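Local coordinates for protein acetyl-xylan esterase (Streptomyces lividans, PDB 2CC0) that probably removes acetyl groups from xylan by metal-dependent ester hydrolysis, as a zinc-binding family 4 carbohydrate esterase, at residues L31-F36 / A55-A60; N61-H66 / D78-R83; H68-G73 / E105-L110; L98-Y103 / V122-D127. One frame throughout, in Å; residues are numbered along the deposited sequence. Where two conformers were deposited one is given.

Contact 1: L31-F36 / A55-A60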
loop_
_atom_site.group_PDB
_atom_site.type_symbol
_atom_site.label_atom_id
_atom_site.label_comp_id
_atom_site.label_asym_id
_atom_site.label_seq_id
_atom_site.Cartn_x
_atom_site.Cartn_y
_atom_site.Cartn_z
ATOM N N LEU A 31 -19.918 11.449 -4.405
ATOM C CA LEU A 31 -18.604 10.781 -4.376
ATOM C C LEU A 31 -17.476 11.793 -4.182
ATOM O O LEU A 31 -17.528 12.916 -4.707
ATOM C CB LEU A 31 -18.359 10.018 -5.689
ATOM C CG LEU A 31 -19.293 8.875 -6.064
ATOM C CD1 LEU A 31 -18.939 8.439 -7.485
ATOM C CD2 LEU A 31 -19.143 7.740 -5.044
ATOM N N ARG A 32 -16.456 11.384 -3.430
ATOM C CA ARG A 32 -15.229 12.153 -3.271
ATOM C C ARG A 32 -14.085 11.314 -3.824
ATOM O O ARG A 32 -14.180 10.071 -3.902
ATOM C CB ARG A 32 -14.979 12.524 -1.814
ATOM C CG ARG A 32 -16.161 13.340 -1.218
ATOM C CD ARG A 32 -15.959 13.622 0.237
ATOM N NE ARG A 32 -14.950 14.667 0.397
ATOM C CZ ARG A 32 -14.520 15.140 1.562
ATOM N NH1 ARG A 32 -15.015 14.667 2.716
ATOM N NH2 ARG A 32 -13.595 16.095 1.583
ATOM N N ALA A 33 -13.018 11.990 -4.229
ATOM C CA ALA A 33 -11.926 11.285 -4.896
ATOM C C ALA A 33 -10.655 12.082 -4.775
ATOM O O ALA A 33 -10.686 13.272 -4.374
ATOM C CB ALA A 33 -12.289 11.058 -6.356
ATOM N N THR A 34 -9.535 11.419 -5.089
ATOM C CA THR A 34 -8.232 12.049 -5.107
ATOM C C THR A 34 -7.791 12.286 -6.539
ATOM O O THR A 34 -7.752 11.344 -7.353
ATOM C CB THR A 34 -7.171 11.191 -4.355
ATOM O OG1 THR A 34 -7.626 10.981 -3.033
ATOM C CG2 THR A 34 -5.836 11.965 -4.294
ATOM N N MET A 35 -7.490 13.549 -6.839
ATOM C CA MET A 35 -7.093 13.973 -8.207
ATOM C C MET A 35 -5.570 14.087 -8.228
ATOM O O MET A 35 -5.007 14.990 -7.565
ATOM C CB MET A 35 -7.729 15.327 -8.579
ATOM C CG MET A 35 -9.195 15.501 -8.094
ATOM S SD MET A 35 -10.299 14.159 -8.582
ATOM C CE MET A 35 -10.755 14.659 -10.235
ATOM N N PHE A 36 -4.917 13.190 -8.994
ATOM C CA PHE A 36 -3.448 13.202 -9.122
ATOM C C PHE A 36 -3.120 14.086 -10.328
ATOM O O PHE A 36 -3.099 13.619 -11.476
ATOM C CB PHE A 36 -2.899 11.783 -9.268
ATOM C CG PHE A 36 -2.881 11.025 -7.977
ATOM C CD1 PHE A 36 -4.022 10.330 -7.550
ATOM C CD2 PHE A 36 -1.733 11.031 -7.161
ATOM C CE1 PHE A 36 -3.996 9.629 -6.329
ATOM C CE2 PHE A 36 -1.719 10.326 -5.953
ATOM C CZ PHE A 36 -2.842 9.640 -5.546
ATOM N N ALA A 55 -15.230 20.988 -4.922
ATOM C CA ALA A 55 -16.092 19.835 -5.196
ATOM C C ALA A 55 -15.986 18.745 -4.127
ATOM O O ALA A 55 -16.762 17.788 -4.147
ATOM C CB ALA A 55 -15.774 19.274 -6.559
ATOM N N GLY A 56 -15.016 18.892 -3.208
ATOM C CA GLY A 56 -14.811 17.928 -2.124
ATOM C C GLY A 56 -13.734 16.909 -2.451
ATOM O O GLY A 56 -13.661 15.865 -1.804
ATOM N N MET A 57 -12.876 17.223 -3.420
ATOM C CA MET A 57 -11.768 16.288 -3.782
ATOM C C MET A 57 -10.494 16.614 -2.995
ATOM O O MET A 57 -10.349 17.719 -2.462
ATOM C CB MET A 57 -11.444 16.359 -5.288
ATOM C CG MET A 57 -12.677 16.256 -6.217
ATOM S SD MET A 57 -13.649 14.769 -5.898
ATOM C CE MET A 57 -15.345 15.343 -6.154
ATOM N N TRP A 58 -9.568 15.656 -2.959
ATOM C CA TRP A 58 -8.200 15.855 -2.456
ATOM C C TRP A 58 -7.323 15.941 -3.686
ATOM O O TRP A 58 -7.626 15.327 -4.713
ATOM C CB TRP A 58 -7.774 14.705 -1.545
ATOM C CG TRP A 58 -8.732 14.591 -0.397
ATOM C CD1 TRP A 58 -8.755 15.374 0.726
ATOM C CD2 TRP A 58 -9.847 13.691 -0.290
ATOM N NE1 TRP A 58 -9.820 15.002 1.544
ATOM C CE2 TRP A 58 -10.503 13.975 0.941
ATOM C CE3 TRP A 58 -10.355 12.676 -1.104
ATOM C CZ2 TRP A 58 -11.641 13.260 1.379
ATOM C CZ3 TRP A 58 -11.491 11.968 -0.674
ATOM C CH2 TRP A 58 -12.128 12.273 0.561
ATOM N N VAL A 59 -6.276 16.741 -3.598
ATOM C CA VAL A 59 -5.408 16.975 -4.760
ATOM C C VAL A 59 -4.025 16.426 -4.412
ATOM O O VAL A 59 -3.487 16.681 -3.321
ATOM C CB VAL A 59 -5.302 18.484 -5.106
ATOM C CG1 VAL A 59 -4.476 18.651 -6.389
ATOM C CG2 VAL A 59 -6.709 19.082 -5.251
ATOM N N ALA A 60 -3.463 15.676 -5.353
ATOM C CA ALA A 60 -2.199 14.994 -5.152
ATOM C C ALA A 60 -1.263 15.198 -6.342
ATOM O O ALA A 60 -1.656 15.763 -7.366
ATOM C CB ALA A 60 -2.426 13.502 -4.870
HETATM O O HOH W 1 -18.222 15.492 -3.859
HETATM O O HOH W 2 -11.880 18.328 -0.057
#

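Contact 2: N61-H66 / D78-R83. With ZN (zinc ion), chain C.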
loop_
_atom_site.group_PDB
_atom_site.type_symbol
_atom_site.label_atom_id
_atom_site.label_comp_id
_atom_site.label_asym_id
_atom_site.label_seq_id
_atom_site.Cartn_x
_atom_site.Cartn_y
_atom_site.Cartn_z
ATOM N N ASN A 61 -0.012 14.792 -6.141
ATOM C CA ASN A 61 1.114 15.095 -7.062
ATOM C C ASN A 61 1.310 13.962 -8.069
ATOM O O ASN A 61 1.475 12.798 -7.663
ATOM C CB ASN A 61 2.374 15.317 -6.187
ATOM C CG ASN A 61 3.615 15.770 -6.961
ATOM O OD1 ASN A 61 3.917 15.290 -8.060
ATOM N ND2 ASN A 61 4.401 16.645 -6.310
ATOM N N HIS A 62 1.322 14.295 -9.365
ATOM C CA HIS A 62 1.501 13.284 -10.413
ATOM C C HIS A 62 2.673 13.659 -11.356
ATOM O O HIS A 62 2.666 13.267 -12.525
ATOM C CB HIS A 62 0.199 13.068 -11.191
ATOM C CG HIS A 62 0.170 11.816 -12.028
ATOM N ND1 HIS A 62 0.717 10.610 -11.623
ATOM C CD2 HIS A 62 -0.408 11.579 -13.225
ATOM C CE1 HIS A 62 0.503 9.691 -12.557
ATOM N NE2 HIS A 62 -0.177 10.254 -13.540
ATOM N N SER A 63 3.691 14.332 -10.796
ATOM C CA SER A 63 4.862 14.886 -11.525
ATOM C C SER A 63 4.480 16.112 -12.353
ATOM O O SER A 63 3.290 16.434 -12.483
ATOM C CB SER A 63 5.553 13.847 -12.415
ATOM O OG SER A 63 4.881 13.737 -13.669
ATOM N N TYR A 64 5.491 16.788 -12.906
ATOM C CA TYR A 64 5.240 18.033 -13.643
ATOM C C TYR A 64 4.846 17.782 -15.095
ATOM O O TYR A 64 3.905 18.415 -15.587
ATOM C CB TYR A 64 6.426 19.005 -13.562
ATOM C CG TYR A 64 5.984 20.435 -13.768
ATOM C CD1 TYR A 64 5.471 21.181 -12.700
ATOM C CD2 TYR A 64 6.073 21.049 -15.029
ATOM C CE1 TYR A 64 5.035 22.518 -12.871
ATOM C CE2 TYR A 64 5.629 22.379 -15.210
ATOM C CZ TYR A 64 5.127 23.097 -14.140
ATOM O OH TYR A 64 4.686 24.399 -14.330
ATOM N N THR A 65 5.547 16.867 -15.757
ATOM C CA THR A 65 5.346 16.648 -17.196
ATOM C C THR A 65 5.069 15.159 -17.546
ATOM O O THR A 65 5.049 14.796 -18.725
ATOM C CB THR A 65 6.605 17.096 -18.014
ATOM O OG1 THR A 65 7.709 16.216 -17.733
ATOM C CG2 THR A 65 7.007 18.552 -17.722
ATOM N N HIS A 66 4.887 14.311 -16.532
ATOM C CA HIS A 66 4.583 12.893 -16.725
ATOM C C HIS A 66 5.716 12.100 -17.444
ATOM O O HIS A 66 5.434 11.325 -18.357
ATOM C CB HIS A 66 3.230 12.744 -17.471
ATOM C CG HIS A 66 2.543 11.431 -17.249
ATOM N ND1 HIS A 66 2.873 10.285 -17.938
ATOM C CD2 HIS A 66 1.521 11.088 -16.425
ATOM C CE1 HIS A 66 2.087 9.295 -17.554
ATOM N NE2 HIS A 66 1.259 9.754 -16.637
ATOM N N ASP A 78 13.723 15.350 -8.615
ATOM C CA ASP A 78 13.496 16.366 -7.599
ATOM C C ASP A 78 12.784 17.584 -8.211
ATOM O O ASP A 78 11.785 18.057 -7.683
ATOM C CB ASP A 78 14.823 16.744 -6.963
ATOM C CG ASP A 78 14.650 17.524 -5.668
ATOM O OD1 ASP A 78 14.046 18.604 -5.708
ATOM O OD2 ASP A 78 15.132 17.051 -4.607
ATOM N N SER A 79 13.281 18.061 -9.351
ATOM C CA SER A 79 12.636 19.157 -10.055
ATOM C C SER A 79 11.175 18.862 -10.414
ATOM O O SER A 79 10.294 19.689 -10.196
ATOM C CB SER A 79 13.438 19.487 -11.329
ATOM O OG SER A 79 12.827 20.541 -12.048
ATOM N N GLU A 80 10.919 17.677 -10.953
ATOM C CA GLU A 80 9.569 17.307 -11.353
ATOM C C GLU A 80 8.618 17.299 -10.153
ATOM O O GLU A 80 7.488 17.800 -10.218
ATOM C CB GLU A 80 9.611 15.917 -12.006
ATOM C CG GLU A 80 10.128 15.918 -13.450
ATOM C CD GLU A 80 9.049 16.167 -14.500
ATOM O OE1 GLU A 80 7.855 15.957 -14.222
ATOM O OE2 GLU A 80 9.415 16.571 -15.632
ATOM N N ILE A 81 9.066 16.709 -9.055
ATOM C CA ILE A 81 8.218 16.615 -7.862
ATOM C C ILE A 81 8.027 17.981 -7.163
ATOM O O ILE A 81 6.890 18.396 -6.843
ATOM C CB ILE A 81 8.754 15.526 -6.913
ATOM C CG1 ILE A 81 8.330 14.151 -7.471
ATOM C CG2 ILE A 81 8.190 15.706 -5.514
ATOM C CD1 ILE A 81 8.968 12.952 -6.765
ATOM N N SER A 82 9.136 18.693 -6.956
ATOM C CA SER A 82 9.062 19.970 -6.257
ATOM C C SER A 82 8.253 21.021 -7.033
ATOM O O SER A 82 7.459 21.747 -6.439
ATOM C CB SER A 82 10.454 20.485 -5.915
ATOM O OG SER A 82 11.223 20.656 -7.079
ATOM N N ARG A 83 8.428 21.092 -8.346
ATOM C CA ARG A 83 7.673 22.061 -9.147
ATOM C C ARG A 83 6.180 21.770 -9.078
ATOM O O ARG A 83 5.354 22.676 -9.113
ATOM C CB ARG A 83 8.162 22.075 -10.594
ATOM C CG ARG A 83 9.509 22.785 -10.757
ATOM C CD ARG A 83 10.396 22.038 -11.737
ATOM N NE ARG A 83 9.951 22.201 -13.102
ATOM C CZ ARG A 83 9.998 21.270 -14.049
ATOM N NH1 ARG A 83 10.474 20.058 -13.807
ATOM N NH2 ARG A 83 9.562 21.573 -15.263
HETATM ZN ZN ZN C . -0.602 9.486 -15.452
HETATM O O HOH W 3 -1.604 8.513 -16.990
#

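Contact 3: H68-G73 / E105-L110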
loop_
_atom_site.group_PDB
_atom_site.type_symbol
_atom_site.label_atom_id
_atom_site.label_comp_id
_atom_site.label_asym_id
_atom_site.label_seq_id
_atom_site.Cartn_x
_atom_site.Cartn_y
_atom_site.Cartn_z
ATOM N N HIS A 68 8.829 9.202 -17.705
ATOM C CA HIS A 68 9.174 7.937 -17.069
ATOM C C HIS A 68 10.242 8.285 -16.034
ATOM O O HIS A 68 11.407 8.441 -16.361
ATOM C CB HIS A 68 9.716 6.974 -18.127
ATOM C CG HIS A 68 8.664 6.431 -19.037
ATOM N ND1 HIS A 68 7.937 5.297 -18.742
ATOM C CD2 HIS A 68 8.212 6.870 -20.236
ATOM C CE1 HIS A 68 7.072 5.066 -19.716
ATOM N NE2 HIS A 68 7.224 6.002 -20.635
ATOM N N MET A 69 9.851 8.421 -14.770
ATOM C CA MET A 69 10.722 9.007 -13.717
ATOM C C MET A 69 11.994 8.199 -13.456
ATOM O O MET A 69 13.024 8.759 -13.101
ATOM C CB MET A 69 9.954 9.202 -12.389
ATOM C CG MET A 69 8.830 10.281 -12.402
ATOM S SD MET A 69 9.347 12.027 -12.309
ATOM C CE MET A 69 9.772 12.242 -10.569
ATOM N N THR A 70 11.905 6.887 -13.607
ATOM C CA THR A 70 13.054 6.035 -13.313
ATOM C C THR A 70 14.122 6.167 -14.401
ATOM O O THR A 70 15.239 5.687 -14.218
ATOM C CB THR A 70 12.655 4.557 -13.084
ATOM O OG1 THR A 70 12.232 3.974 -14.321
ATOM C CG2 THR A 70 11.536 4.442 -12.029
ATOM N N GLN A 71 13.779 6.829 -15.511
ATOM C CA GLN A 71 14.780 7.141 -16.549
ATOM C C GLN A 71 15.531 8.462 -16.290
ATOM O O GLN A 71 16.472 8.813 -17.042
ATOM C CB GLN A 71 14.108 7.148 -17.919
ATOM C CG GLN A 71 13.574 5.782 -18.319
ATOM C CD GLN A 71 12.803 5.800 -19.626
ATOM O OE1 GLN A 71 12.937 6.724 -20.432
ATOM N NE2 GLN A 71 11.976 4.780 -19.837
ATOM N N LEU A 72 15.124 9.185 -15.241
ATOM C CA LEU A 72 15.728 10.461 -14.876
ATOM C C LEU A 72 16.780 10.321 -13.796
ATOM O O LEU A 72 16.758 9.370 -12.995
ATOM C CB LEU A 72 14.665 11.474 -14.384
ATOM C CG LEU A 72 13.475 11.749 -15.311
ATOM C CD1 LEU A 72 12.485 12.690 -14.655
ATOM C CD2 LEU A 72 13.906 12.280 -16.660
ATOM N N GLY A 73 17.698 11.285 -13.756
ATOM C CA GLY A 73 18.588 11.407 -12.609
ATOM C C GLY A 73 17.842 11.972 -11.416
ATOM O O GLY A 73 16.759 12.553 -11.570
ATOM N N GLU A 105 5.823 3.496 -12.246
ATOM C CA GLU A 105 7.232 3.097 -12.290
ATOM C C GLU A 105 8.018 3.799 -11.206
ATOM O O GLU A 105 8.082 5.047 -11.150
ATOM C CB GLU A 105 7.847 3.380 -13.675
ATOM C CG GLU A 105 7.241 2.469 -14.746
ATOM C CD GLU A 105 7.520 2.901 -16.193
ATOM O OE1 GLU A 105 8.079 3.993 -16.423
ATOM O OE2 GLU A 105 7.134 2.119 -17.107
ATOM N N THR A 106 8.663 2.988 -10.373
ATOM C CA THR A 106 9.392 3.533 -9.221
ATOM C C THR A 106 10.746 2.836 -8.995
ATOM O O THR A 106 10.996 1.768 -9.538
ATOM C CB THR A 106 8.487 3.493 -7.954
ATOM O OG1 THR A 106 9.153 4.106 -6.842
ATOM C CG2 THR A 106 8.088 2.082 -7.594
ATOM N N ASN A 107 11.607 3.492 -8.222
ATOM C CA ASN A 107 12.861 2.897 -7.746
ATOM C C ASN A 107 13.304 3.583 -6.463
ATOM O O ASN A 107 12.619 4.496 -5.971
ATOM C CB ASN A 107 13.957 2.897 -8.840
ATOM C CG ASN A 107 14.413 4.297 -9.234
ATOM O OD1 ASN A 107 14.223 5.274 -8.493
ATOM N ND2 ASN A 107 15.053 4.397 -10.413
ATOM N N ALA A 108 14.418 3.132 -5.884
ATOM C CA ALA A 108 14.833 3.657 -4.558
ATOM C C ALA A 108 15.159 5.142 -4.640
ATOM O O ALA A 108 14.937 5.874 -3.697
ATOM C CB ALA A 108 16.051 2.883 -4.022
ATOM N N THR A 109 15.716 5.578 -5.769
ATOM C CA THR A 109 16.035 6.995 -5.940
ATOM C C THR A 109 14.747 7.832 -5.898
ATOM O O THR A 109 14.668 8.854 -5.199
ATOM C CB THR A 109 16.812 7.230 -7.242
ATOM O OG1 THR A 109 18.041 6.480 -7.165
ATOM C CG2 THR A 109 17.131 8.733 -7.410
ATOM N N LEU A 110 13.738 7.389 -6.645
ATOM C CA LEU A 110 12.457 8.083 -6.624
ATOM C C LEU A 110 11.888 8.103 -5.208
ATOM O O LEU A 110 11.356 9.141 -4.753
ATOM C CB LEU A 110 11.471 7.422 -7.579
ATOM C CG LEU A 110 10.125 8.159 -7.750
ATOM C CD1 LEU A 110 10.284 9.628 -8.159
ATOM C CD2 LEU A 110 9.239 7.400 -8.756
HETATM O O HOH W 4 7.534 7.024 -13.163
HETATM O O HOH W 5 16.701 6.476 -11.850
HETATM O O HOH W 6 10.144 5.222 -15.391
#

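Contact 4: L98-Y103 / V122-D127. With ACT (acetate ion), chain D.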
loop_
_atom_site.group_PDB
_atom_site.type_symbol
_atom_site.label_atom_id
_atom_site.label_comp_id
_atom_site.label_asym_id
_atom_site.label_seq_id
_atom_site.Cartn_x
_atom_site.Cartn_y
_atom_site.Cartn_z
ATOM N N LEU A 98 0.479 13.051 -1.070
ATOM C CA LEU A 98 0.476 11.814 -1.876
ATOM C C LEU A 98 1.083 12.040 -3.254
ATOM O O LEU A 98 0.883 13.094 -3.865
ATOM C CB LEU A 98 -0.954 11.306 -2.077
ATOM C CG LEU A 98 -1.803 11.138 -0.807
ATOM C CD1 LEU A 98 -3.203 10.746 -1.203
ATOM C CD2 LEU A 98 -1.163 10.130 0.173
ATOM N N PHE A 99 1.808 11.037 -3.749
ATOM C CA PHE A 99 2.432 11.116 -5.062
ATOM C C PHE A 99 2.199 9.815 -5.794
ATOM O O PHE A 99 2.427 8.738 -5.234
ATOM C CB PHE A 99 3.948 11.344 -4.893
ATOM C CG PHE A 99 4.729 11.210 -6.193
ATOM C CD1 PHE A 99 4.685 12.223 -7.154
ATOM C CD2 PHE A 99 5.478 10.046 -6.456
ATOM C CE1 PHE A 99 5.394 12.070 -8.361
ATOM C CE2 PHE A 99 6.181 9.878 -7.654
ATOM C CZ PHE A 99 6.144 10.910 -8.618
ATOM N N ARG A 100 1.753 9.901 -7.048
ATOM C CA ARG A 100 1.640 8.681 -7.863
ATOM C C ARG A 100 2.658 8.770 -8.988
ATOM O O ARG A 100 2.623 9.727 -9.785
ATOM C CB ARG A 100 0.223 8.510 -8.437
ATOM C CG ARG A 100 0.107 7.300 -9.368
ATOM C CD ARG A 100 -1.345 7.108 -9.708
ATOM N NE ARG A 100 -2.066 6.394 -8.646
ATOM C CZ ARG A 100 -3.395 6.423 -8.524
ATOM N NH1 ARG A 100 -4.113 7.179 -9.359
ATOM N NH2 ARG A 100 -3.987 5.725 -7.569
ATOM N N PRO A 101 3.587 7.799 -9.061
ATOM C CA PRO A 101 4.573 7.873 -10.134
ATOM C C PRO A 101 3.868 7.681 -11.485
ATOM O O PRO A 101 2.997 6.809 -11.621
ATOM C CB PRO A 101 5.469 6.647 -9.880
ATOM C CG PRO A 101 5.230 6.254 -8.455
ATOM C CD PRO A 101 3.768 6.599 -8.218
ATOM N N PRO A 102 4.237 8.489 -12.490
ATOM C CA PRO A 102 3.755 8.180 -13.837
ATOM C C PRO A 102 4.055 6.709 -14.192
ATOM O O PRO A 102 5.157 6.205 -13.922
ATOM C CB PRO A 102 4.582 9.133 -14.714
ATOM C CG PRO A 102 4.857 10.341 -13.824
ATOM C CD PRO A 102 5.044 9.727 -12.440
ATOM N N TYR A 103 3.077 6.031 -14.785
ATOM C CA TYR A 103 3.216 4.612 -15.273
ATOM C C TYR A 103 3.373 3.638 -14.114
ATOM O O TYR A 103 3.667 2.471 -14.348
ATOM C CB TYR A 103 4.407 4.442 -16.239
ATOM C CG TYR A 103 4.419 5.516 -17.308
ATOM C CD1 TYR A 103 3.501 5.479 -18.366
ATOM C CD2 TYR A 103 5.286 6.598 -17.220
ATOM C CE1 TYR A 103 3.490 6.490 -19.338
ATOM C CE2 TYR A 103 5.290 7.621 -18.194
ATOM C CZ TYR A 103 4.380 7.558 -19.247
ATOM O OH TYR A 103 4.371 8.569 -20.191
ATOM N N VAL A 122 1.680 6.320 -3.981
ATOM C CA VAL A 122 0.389 5.670 -4.139
ATOM C C VAL A 122 0.313 5.088 -5.537
ATOM O O VAL A 122 0.275 5.824 -6.527
ATOM C CB VAL A 122 -0.768 6.667 -3.935
ATOM C CG1 VAL A 122 -2.114 5.972 -4.190
ATOM C CG2 VAL A 122 -0.717 7.257 -2.511
ATOM N N ILE A 123 0.327 3.759 -5.613
ATOM C CA ILE A 123 0.120 3.038 -6.861
ATOM C C ILE A 123 -1.388 2.792 -6.988
ATOM O O ILE A 123 -2.170 3.720 -6.948
ATOM C CB ILE A 123 0.987 1.729 -6.921
ATOM C CG1 ILE A 123 2.422 2.017 -6.457
ATOM C CG2 ILE A 123 1.005 1.148 -8.341
ATOM C CD1 ILE A 123 3.203 3.012 -7.380
ATOM N N TRP A 124 -1.805 1.538 -7.089
ATOM C CA TRP A 124 -3.240 1.217 -7.138
ATOM C C TRP A 124 -3.393 -0.292 -6.929
ATOM O O TRP A 124 -2.415 -1.056 -7.032
ATOM C CB TRP A 124 -3.913 1.645 -8.469
ATOM C CG TRP A 124 -3.203 1.126 -9.661
ATOM C CD1 TRP A 124 -3.353 -0.117 -10.232
ATOM C CD2 TRP A 124 -2.195 1.804 -10.423
ATOM N NE1 TRP A 124 -2.493 -0.254 -11.301
ATOM C CE2 TRP A 124 -1.776 0.910 -11.446
ATOM C CE3 TRP A 124 -1.600 3.084 -10.348
ATOM C CZ2 TRP A 124 -0.786 1.251 -12.389
ATOM C CZ3 TRP A 124 -0.594 3.418 -11.283
ATOM C CH2 TRP A 124 -0.214 2.499 -12.290
ATOM N N ASP A 125 -4.615 -0.690 -6.594
ATOM C CA ASP A 125 -4.991 -2.103 -6.475
ATOM C C ASP A 125 -5.651 -2.595 -7.772
ATOM O O ASP A 125 -5.491 -3.761 -8.174
ATOM C CB ASP A 125 -5.949 -2.282 -5.285
ATOM C CG ASP A 125 -5.260 -1.970 -3.971
ATOM O OD1 ASP A 125 -4.485 -2.855 -3.522
ATOM O OD2 ASP A 125 -5.428 -0.855 -3.408
ATOM N N VAL A 126 -6.438 -1.721 -8.396
ATOM C CA VAL A 126 -7.153 -2.067 -9.617
ATOM C C VAL A 126 -6.924 -0.973 -10.640
ATOM O O VAL A 126 -6.997 0.218 -10.301
ATOM C CB VAL A 126 -8.663 -2.167 -9.311
ATOM C CG1 VAL A 126 -9.519 -2.328 -10.592
ATOM C CG2 VAL A 126 -8.948 -3.287 -8.302
ATOM N N ASP A 127 -6.635 -1.374 -11.880
ATOM C CA ASP A 127 -6.495 -0.433 -12.991
ATOM C C ASP A 127 -7.801 -0.533 -13.782
ATOM O O ASP A 127 -8.125 -1.600 -14.316
ATOM C CB ASP A 127 -5.273 -0.799 -13.845
ATOM C CG ASP A 127 -5.132 0.054 -15.113
ATOM O OD1 ASP A 127 -5.923 0.990 -15.324
ATOM O OD2 ASP A 127 -4.212 -0.236 -15.916
HETATM C C ACT D . -0.373 7.063 -14.348
HETATM O O ACT D . 0.533 7.229 -15.199
HETATM O OXT ACT D . -1.466 7.675 -14.522
HETATM C CH3 ACT D . -0.149 6.173 -13.162
#

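Contact 1: L31-F36 / A55-A60
Arg32 and Trp58 cross at about a right angle beside two neighbouring parallel strands, which helices join in a beta-alpha-beta crossover of the polysaccharide deacetylase fold. The guanidinium is tipped 27° from the indole plane, with Trp58 CZ2 over its centre, 3.4 Å from Arg32 CZ. A bend at chi3 (75°) brings Arg32 NE to Gly56 O, and the bond, 2.8 Å and almost straight, uses an in-plane lone pair of the carbonyl. Arginine suits this place because its flat head can take an aromatic atom against one face while its N-H edge meets a carbonyl. Gly56, at positive phi, ends the preceding helix in a Schellman motif, a conformation in which a CB would be jammed against the carbonyl oxygen before it. From here the strands pair in parallel through Trp58 N to Ala33 O, Met35 N to Trp58 O (2.8 Å) and Ala60 N to Met35 O. Alternation puts Thr34, Phe36, Trp58 and Ala60 on one face and Met35 and Val59 on the other. Beside the strands, the flexible chains of Met35 and Met57 meet, CG to CB at 3.7 Å, and Met57 continues onto Leu23 and Leu26 of helix 19-28. On the Phe36 side, the small Ala60 lets its CB come close over the aromatic ring as a CH-pi contact, offset toward the rim, 3.4 Å from both Phe36 CD2 and CE2.

Contact 2: N61-H66 / D78-R83
Glu80 and Thr65 meet because the glutamate chain bends sharply at chi2 (-87°), which swings CD off the straight course, while Thr65 holds OG1 between its own backbone N and carbonyl carbon (chi1 68°). The two side chains cross at about a right angle, and Thr65 OG1 donates to Glu80 OE2 over 2.7 Å. The other oxygen, OE1, takes two amides of the loop: Thr65 N on its syn lone pair at 2.9 Å, and Tyr64 N at 2.8 Å from the anti side, out of the carboxylate plane. One carboxylate thus fixes three donors of a turn that has no regular structure, a task for which glutamate has both the reach and the acceptors. Within the turn, Asn61 OD1 receives Ser63 N in an Asx turn, and Ser63 OG receives His66 N in an ST motif. These bonds shape the backbone between His62 and His66, whose NE2 atoms bind zinc at 2.1 and 2.2 Å; Asp13 completes the protein ligands. Arg83 has two conformers, so the tilted stack of its guanidinium on the Tyr64 ring is doubtful. Farther back, Asn61 ND2 donates to Ile81 O at 3.1 Å and also bonds Gln85. The metal loop lies between the end of strand 58-61 and helix 74-90, with Tyr64 also resting on helix 39-44 and Asn61 and Ile81 both touching Phe99 of strand 98-99.

Contact 3: H68-G73 / E105-L110
Thr70 lays its CG2 methyl over the chain of the opposite segment, 3.5 Å from Thr106 C and 3.6 Å from Glu105 O, while its CB touches Asn107 ND2. A branched residue serves well here: the methyl supplies the packing surface. At one end, the edge of the His68 ring turns to Glu105. His68 ND1 donates to Glu105 OE1 over 2.7 Å at 171°, the carboxylate lying near the ring plane but twisted 32° from it. Glu105 OE1 also takes a bond from a water that accepts from Thr70 N. Tyr103 stacks on the same imidazole, linking this pair to the edge of the zinc site. Residues 69-71 make a short 3-10 turn ahead of helix 74-90, and Asn107 is the N-cap of helix 108-116. Its chi1 of 66° sets CG between the backbone N and the carbonyl carbon, and OD1 then accepts Leu110 N almost along its C=O axis. That leaves ND2 to reach a second water, which donates to both Thr70 O and Leu72 O. On the buried side, Leu110 CD1 meets Met69 CE, a contact less certain because Met69 has two conformers. Leu110 also packs on Pro101, and Ala108 on Ala115 of the second subunit.

Contact 4: L98-Y103 / V122-D127
Arg100 turns its guanidinium edge to two successive backbone carbonyls, those of Val122 and Ile123, rather than to an acidic group of that segment. A bend at chi3 (-81°) brings Arg100 NE to Val122 O, 3.2 Å away and above the carbonyl plane; Arg100 NH2 bonds Ile123 O at 2.8 Å. Segment 98-103 begins with strand 98-99 and segment 122-127 follows its parallel partner 120-121 in the polysaccharide deacetylase fold; Val122 N to Phe99 O continues their bonding. Leu98 CD2 and Val122 CG2 meet at 4.0 Å, branched aliphatic groups packing beside the strands. Arg100 NH1 makes a salt bridge to Asp12, and in family 4 esterases the equivalent arginine probably orients the catalytic aspartate. The backbone O of Arg100 accepts from His62, a zinc ligand. Trp124 approaches with its edge, CE3 lying over one face of the guanidinium, 3.8 Å from Arg100 NE. Farther along, Trp124 CZ3 touches the methyl of a bound acetate at 3.4 Å, consistent with a place for a substrate's acetyl methyl. The backbone amide of Tyr103 points at the ligand, consistent with an oxyanion-hole donor: Tyr103 N reaches acetate O at 2.8 Å, the N-H...O angle being 176°.

In the fold
From the N terminus, contact 1 comes first: it closes the loop holding helices 39-44 and 46-54 and ends before the others begin. Strand 58-61 then runs straight into contact 2, which folds the metal-binding loop back on helix 74-90. Contact 3 crosses contact 2, since residues 68-73 lie between its two segments, and brings the start of helix 108-116 beside helix 74-90. Contact 4 in turn crosses contact 3 and is in series with contacts 1 and 2. Phe36 packs on Arg100 and Val122, uniting contacts 1 and 4; His62 joins contact 2 to contact 4 around zinc; and Tyr103 on His68 ties contact 4 to contact 3.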